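Local coordinates for vacuolar protein sorting-associated protein IST1 (Saccharomyces cerevisiae, PDB 3GGY) that regulates recruitment of the ATPase VPS4 to ESCRT-III during a late step of cargo sorting into multivesicular bodies, at residues R38-E50 with I176-S190. Sequence-based numbering, arbitrary orientation.
Sequences RRQVAQLLLTNKE and IAKTYDVPYSKLENS
With CG of Y180 set anti to its carbonyl carbon (chi1 -62°), the phenol ring lies against the last turns of helix 8-46, where R39 CA sits over one face, a CH-pi contact 4.1 Å from the centroid. T179 CG2 covers the opposite face, and A42 CB rests 3.8 Å from Y180 CB. Cutting Y180 back to an alanine would remove the ring, which would probably strip R39 CA of its CH-pi partner and open a gap beside A42 CB. I176 splits its branches: CG2, anti to the backbone N, meets R38 O and A42, while CD1 reaches V41 CG1 at 3.7 Å. R38, extended from CG to NE, brings NH1 to I176 CG1 and NH2 into a salt bridge with D64 on helix 50-82; NH1 also shares a water with T179 OG1. Within the helical ESCRT-III-like domain, the contact packs the end of the long first helix against helices 166-179 and 184-188; the axes of segments 38-46 and 184-188 cross at 100°. Schellman motifs with N48 and D181 at C-prime end helices 8-46 and 166-179. K186, bent at chi2 (-61°), lays CD 3.7 Å from L45 O. L45 CD1 touches L187 CD1 at 3.9 Å, L45 CD2 lies against S190 CB, and L46 CD2 presses on P183 CD. S190 OG donates a hydrogen bond to L187 O (2.6 Å), which also accepts from S190 N.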
loop_
_atom_site.group_PDB
_atom_site.type_symbol
_atom_site.label_atom_id
_atom_site.label_comp_id
_atom_site.label_asym_id
_atom_site.label_seq_id
_atom_site.Cartn_x
_atom_site.Cartn_y
_atom_site.Cartn_z
ATOM N N ARG A 38 1.148 -18.957 -3.078
ATOM C CA ARG A 38 1.072 -19.883 -1.957
ATOM C C ARG A 38 1.005 -21.322 -2.475
ATOM O O ARG A 38 1.651 -22.212 -1.929
ATOM C CB ARG A 38 -0.143 -19.552 -1.085
ATOM C CG ARG A 38 0.066 -18.291 -0.239
ATOM C CD ARG A 38 -1.187 -17.865 0.515
ATOM N NE ARG A 38 -0.908 -16.726 1.390
ATOM C CZ ARG A 38 -0.459 -16.828 2.638
ATOM N NH1 ARG A 38 -0.248 -18.022 3.178
ATOM N NH2 ARG A 38 -0.190 -15.736 3.338
ATOM N N ARG A 39 0.237 -21.538 -3.539
ATOM C CA ARG A 39 0.123 -22.870 -4.135
ATOM C C ARG A 39 1.483 -23.307 -4.654
ATOM O O ARG A 39 1.864 -24.470 -4.538
ATOM C CB ARG A 39 -0.835 -22.869 -5.324
ATOM C CG ARG A 39 -2.240 -22.390 -5.051
ATOM C CD ARG A 39 -3.035 -22.416 -6.348
ATOM N NE ARG A 39 -3.151 -23.774 -6.879
ATOM C CZ ARG A 39 -3.451 -24.065 -8.141
ATOM N NH1 ARG A 39 -3.664 -23.090 -9.019
ATOM N NH2 ARG A 39 -3.548 -25.331 -8.525
ATOM N N GLN A 40 2.206 -22.367 -5.250
ATOM C CA GLN A 40 3.516 -22.658 -5.813
ATOM C C GLN A 40 4.558 -22.962 -4.742
ATOM O O GLN A 40 5.475 -23.752 -4.970
ATOM C CB GLN A 40 3.946 -21.496 -6.712
ATOM C CG GLN A 40 2.928 -21.240 -7.822
ATOM C CD GLN A 40 3.257 -20.044 -8.697
ATOM O OE1 GLN A 40 3.561 -18.959 -8.199
ATOM N NE2 GLN A 40 3.179 -20.234 -10.012
ATOM N N VAL A 41 4.420 -22.341 -3.572
ATOM C CA VAL A 41 5.343 -22.612 -2.475
ATOM C C VAL A 41 5.089 -24.053 -2.033
ATOM O O VAL A 41 6.019 -24.803 -1.760
ATOM C CB VAL A 41 5.100 -21.667 -1.271
ATOM C CG1 VAL A 41 5.859 -22.166 -0.042
ATOM C CG2 VAL A 41 5.563 -20.259 -1.616
ATOM N N ALA A 42 3.817 -24.433 -1.981
ATOM C CA ALA A 42 3.450 -25.784 -1.577
ATOM C C ALA A 42 4.061 -26.800 -2.532
ATOM O O ALA A 42 4.553 -27.844 -2.106
ATOM C CB ALA A 42 1.931 -25.930 -1.553
ATOM N N GLN A 43 4.037 -26.486 -3.825
ATOM C CA GLN A 43 4.590 -27.381 -4.835
ATOM C C GLN A 43 6.107 -27.495 -4.684
ATOM O O GLN A 43 6.678 -28.560 -4.904
ATOM C CB GLN A 43 4.220 -26.882 -6.237
ATOM C CG GLN A 43 4.608 -27.815 -7.379
ATOM C CD GLN A 43 4.081 -29.233 -7.199
ATOM O OE1 GLN A 43 2.950 -29.440 -6.758
ATOM N NE2 GLN A 43 4.900 -30.216 -7.558
ATOM N N LEU A 44 6.758 -26.395 -4.314
ATOM C CA LEU A 44 8.200 -26.407 -4.102
ATOM C C LEU A 44 8.525 -27.307 -2.918
ATOM O O LEU A 44 9.518 -28.037 -2.939
ATOM C CB LEU A 44 8.722 -24.992 -3.832
ATOM C CG LEU A 44 8.739 -24.045 -5.033
ATOM C CD1 LEU A 44 9.012 -22.618 -4.568
ATOM C CD2 LEU A 44 9.799 -24.505 -6.018
ATOM N N LEU A 45 7.683 -27.267 -1.890
ATOM C CA LEU A 45 7.904 -28.097 -0.713
ATOM C C LEU A 45 7.752 -29.571 -1.063
ATOM O O LEU A 45 8.564 -30.396 -0.647
ATOM C CB LEU A 45 6.926 -27.723 0.406
ATOM C CG LEU A 45 7.091 -26.317 0.999
ATOM C CD1 LEU A 45 5.952 -26.030 1.967
ATOM C CD2 LEU A 45 8.442 -26.201 1.694
ATOM N N LEU A 46 6.715 -29.896 -1.830
ATOM C CA LEU A 46 6.469 -31.279 -2.227
ATOM C C LEU A 46 7.630 -31.856 -3.028
ATOM O O LEU A 46 7.845 -33.074 -3.027
ATOM C CB LEU A 46 5.188 -31.385 -3.062
ATOM C CG LEU A 46 3.863 -31.044 -2.375
ATOM C CD1 LEU A 46 2.719 -31.261 -3.359
ATOM C CD2 LEU A 46 3.673 -31.919 -1.138
ATOM N N THR A 47 8.372 -30.985 -3.711
ATOM C CA THR A 47 9.502 -31.420 -4.523
ATOM C C THR A 47 10.877 -31.171 -3.902
ATOM O O THR A 47 11.888 -31.134 -4.603
ATOM C CB THR A 47 9.457 -30.788 -5.941
ATOM O OG1 THR A 47 9.337 -29.362 -5.845
ATOM C CG2 THR A 47 8.279 -31.335 -6.717
ATOM N N ASN A 48 10.900 -30.995 -2.585
ATOM C CA ASN A 48 12.136 -30.802 -1.835
ATOM C C ASN A 48 12.979 -29.579 -2.188
ATOM O O ASN A 48 14.188 -29.581 -1.960
ATOM C CB ASN A 48 13.006 -32.059 -1.965
ATOM C CG ASN A 48 12.281 -33.325 -1.526
ATOM O OD1 ASN A 48 12.652 -34.431 -1.920
ATOM N ND2 ASN A 48 11.254 -33.170 -0.699
ATOM N N LYS A 49 12.354 -28.539 -2.737
ATOM C CA LYS A 49 13.081 -27.324 -3.098
ATOM C C LYS A 49 12.943 -26.323 -1.954
ATOM O O LYS A 49 12.263 -25.305 -2.074
ATOM C CB LYS A 49 12.522 -26.746 -4.398
ATOM C CG LYS A 49 12.661 -27.691 -5.591
ATOM C CD LYS A 49 12.045 -27.100 -6.851
ATOM C CE LYS A 49 12.225 -28.021 -8.046
ATOM N NZ LYS A 49 11.607 -27.455 -9.279
ATOM N N GLU A 50 13.607 -26.630 -0.844
ATOM C CA GLU A 50 13.563 -25.807 0.361
ATOM C C GLU A 50 14.047 -24.374 0.194
ATOM O O GLU A 50 13.376 -23.431 0.602
ATOM C CB GLU A 50 14.354 -26.506 1.468
ATOM C CG GLU A 50 13.883 -27.944 1.686
ATOM C CD GLU A 50 12.421 -28.027 2.101
ATOM O OE1 GLU A 50 11.603 -27.216 1.608
ATOM O OE2 GLU A 50 12.078 -28.911 2.917
ATOM N N ILE A 176 0.945 -22.316 4.984
ATOM C CA ILE A 176 0.774 -22.791 3.614
ATOM C C ILE A 176 0.645 -24.318 3.653
ATOM O O ILE A 176 -0.119 -24.902 2.887
ATOM C CB ILE A 176 1.978 -22.394 2.728
ATOM C CG1 ILE A 176 1.966 -20.881 2.501
ATOM C CG2 ILE A 176 1.916 -23.119 1.381
ATOM C CD1 ILE A 176 3.213 -20.356 1.810
ATOM N N ALA A 177 1.383 -24.958 4.556
ATOM C CA ALA A 177 1.312 -26.413 4.668
ATOM C C ALA A 177 -0.084 -26.845 5.109
ATOM O O ALA A 177 -0.587 -27.877 4.665
ATOM C CB ALA A 177 2.358 -26.915 5.648
ATOM N N LYS A 178 -0.717 -26.063 5.978
ATOM C CA LYS A 178 -2.060 -26.416 6.425
ATOM C C LYS A 178 -3.053 -26.262 5.283
ATOM O O LYS A 178 -3.865 -27.151 5.026
ATOM C CB LYS A 178 -2.508 -25.545 7.598
ATOM C CG LYS A 178 -3.885 -25.962 8.123
ATOM C CD LYS A 178 -4.301 -25.206 9.359
ATOM C CE LYS A 178 -5.625 -25.737 9.880
ATOM N NZ LYS A 178 -6.044 -25.039 11.119
ATOM N N THR A 179 -2.976 -25.135 4.585
ATOM C CA THR A 179 -3.879 -24.878 3.476
ATOM C C THR A 179 -3.842 -25.958 2.403
ATOM O O THR A 179 -4.886 -26.387 1.908
ATOM C CB THR A 179 -3.564 -23.521 2.797
ATOM O OG1 THR A 179 -3.785 -22.462 3.734
ATOM C CG2 THR A 179 -4.458 -23.303 1.584
ATOM N N TYR A 180 -2.643 -26.409 2.061
ATOM C CA TYR A 180 -2.480 -27.395 1.004
ATOM C C TYR A 180 -2.182 -28.830 1.421
ATOM O O TYR A 180 -1.758 -29.636 0.594
ATOM C CB TYR A 180 -1.409 -26.896 0.039
ATOM C CG TYR A 180 -1.811 -25.596 -0.610
ATOM C CD1 TYR A 180 -2.760 -25.574 -1.631
ATOM C CD2 TYR A 180 -1.308 -24.380 -0.151
ATOM C CE1 TYR A 180 -3.204 -24.375 -2.174
ATOM C CE2 TYR A 180 -1.748 -23.173 -0.687
ATOM C CZ TYR A 180 -2.698 -23.179 -1.696
ATOM O OH TYR A 180 -3.165 -21.991 -2.209
ATOM N N ASP A 181 -2.428 -29.152 2.688
ATOM C CA ASP A 181 -2.192 -30.499 3.208
ATOM C C ASP A 181 -0.809 -31.048 2.878
ATOM O O ASP A 181 -0.669 -32.226 2.552
ATOM C CB ASP A 181 -3.249 -31.472 2.669
ATOM C CG ASP A 181 -4.658 -31.053 3.019
ATOM O OD1 ASP A 181 -4.924 -30.803 4.211
ATOM O OD2 ASP A 181 -5.501 -30.978 2.100
ATOM N N VAL A 182 0.214 -30.204 2.968
ATOM C CA VAL A 182 1.578 -30.634 2.675
ATOM C C VAL A 182 2.029 -31.637 3.731
ATOM O O VAL A 182 1.904 -31.383 4.925
ATOM C CB VAL A 182 2.549 -29.436 2.679
ATOM C CG1 VAL A 182 3.993 -29.921 2.595
ATOM C CG2 VAL A 182 2.230 -28.518 1.514
ATOM N N PRO A 183 2.570 -32.788 3.302
ATOM C CA PRO A 183 3.023 -33.798 4.266
ATOM C C PRO A 183 3.999 -33.242 5.304
ATOM O O PRO A 183 4.837 -32.391 5.004
ATOM C CB PRO A 183 3.669 -34.862 3.377
ATOM C CG PRO A 183 2.910 -34.744 2.102
ATOM C CD PRO A 183 2.814 -33.240 1.923
ATOM N N TYR A 184 3.890 -33.747 6.525
ATOM C CA TYR A 184 4.741 -33.325 7.626
ATOM C C TYR A 184 6.222 -33.280 7.271
ATOM O O TYR A 184 6.891 -32.273 7.504
ATOM C CB TYR A 184 4.563 -34.270 8.821
ATOM C CG TYR A 184 5.376 -33.883 10.037
ATOM C CD1 TYR A 184 4.960 -32.850 10.877
ATOM C CD2 TYR A 184 6.569 -34.540 10.344
ATOM C CE1 TYR A 184 5.707 -32.479 11.990
ATOM C CE2 TYR A 184 7.325 -34.175 11.459
ATOM C CZ TYR A 184 6.886 -33.144 12.275
ATOM O OH TYR A 184 7.629 -32.768 13.369
ATOM N N SER A 185 6.735 -34.376 6.720
ATOM C CA SER A 185 8.152 -34.458 6.377
ATOM C C SER A 185 8.601 -33.363 5.424
ATOM O O SER A 185 9.692 -32.818 5.573
ATOM C CB SER A 185 8.483 -35.824 5.765
ATOM O OG SER A 185 7.825 -36.004 4.521
ATOM N N LYS A 186 7.755 -33.035 4.453
ATOM C CA LYS A 186 8.097 -32.012 3.475
ATOM C C LYS A 186 8.170 -30.617 4.084
ATOM O O LYS A 186 9.014 -29.808 3.697
ATOM C CB LYS A 186 7.082 -32.023 2.328
ATOM C CG LYS A 186 7.011 -33.343 1.567
ATOM C CD LYS A 186 8.343 -33.702 0.919
ATOM C CE LYS A 186 8.219 -34.966 0.076
ATOM N NZ LYS A 186 9.533 -35.427 -0.461
ATOM N N LEU A 187 7.284 -30.327 5.031
ATOM C CA LEU A 187 7.291 -29.012 5.659
ATOM C C LEU A 187 8.435 -28.886 6.652
ATOM O O LEU A 187 9.097 -27.853 6.719
ATOM C CB LEU A 187 5.968 -28.733 6.376
ATOM C CG LEU A 187 5.961 -27.325 6.978
ATOM C CD1 LEU A 187 6.024 -26.312 5.852
ATOM C CD2 LEU A 187 4.731 -27.102 7.818
ATOM N N GLU A 188 8.668 -29.941 7.427
ATOM C CA GLU A 188 9.741 -29.931 8.412
ATOM C C GLU A 188 11.102 -29.685 7.780
ATOM O O GLU A 188 11.933 -28.968 8.340
ATOM C CB GLU A 188 9.770 -31.252 9.181
ATOM C CG GLU A 188 8.683 -31.376 10.227
ATOM C CD GLU A 188 8.759 -30.281 11.277
ATOM O OE1 GLU A 188 9.852 -30.069 11.844
ATOM O OE2 GLU A 188 7.725 -29.636 11.542
ATOM N N ASN A 189 11.334 -30.277 6.613
ATOM C CA ASN A 189 12.610 -30.103 5.933
ATOM C C ASN A 189 12.860 -28.655 5.497
ATOM O O ASN A 189 13.998 -28.284 5.211
ATOM C CB ASN A 189 12.708 -31.038 4.717
ATOM C CG ASN A 189 12.695 -32.511 5.102
ATOM O OD1 ASN A 189 13.099 -32.881 6.205
ATOM N ND2 ASN A 189 12.247 -33.361 4.185
ATOM N N SER A 190 11.806 -27.839 5.454
ATOM C CA SER A 190 11.937 -26.439 5.040
ATOM C C SER A 190 12.129 -25.482 6.216
ATOM O O SER A 190 12.572 -24.343 6.034
ATOM C CB SER A 190 10.703 -26.005 4.252
ATOM O OG SER A 190 9.574 -25.902 5.100
HETATM O O HOH W 1 -2.001 -20.513 2.573
HETATM O O HOH W 2 12.772 -22.865 3.441
#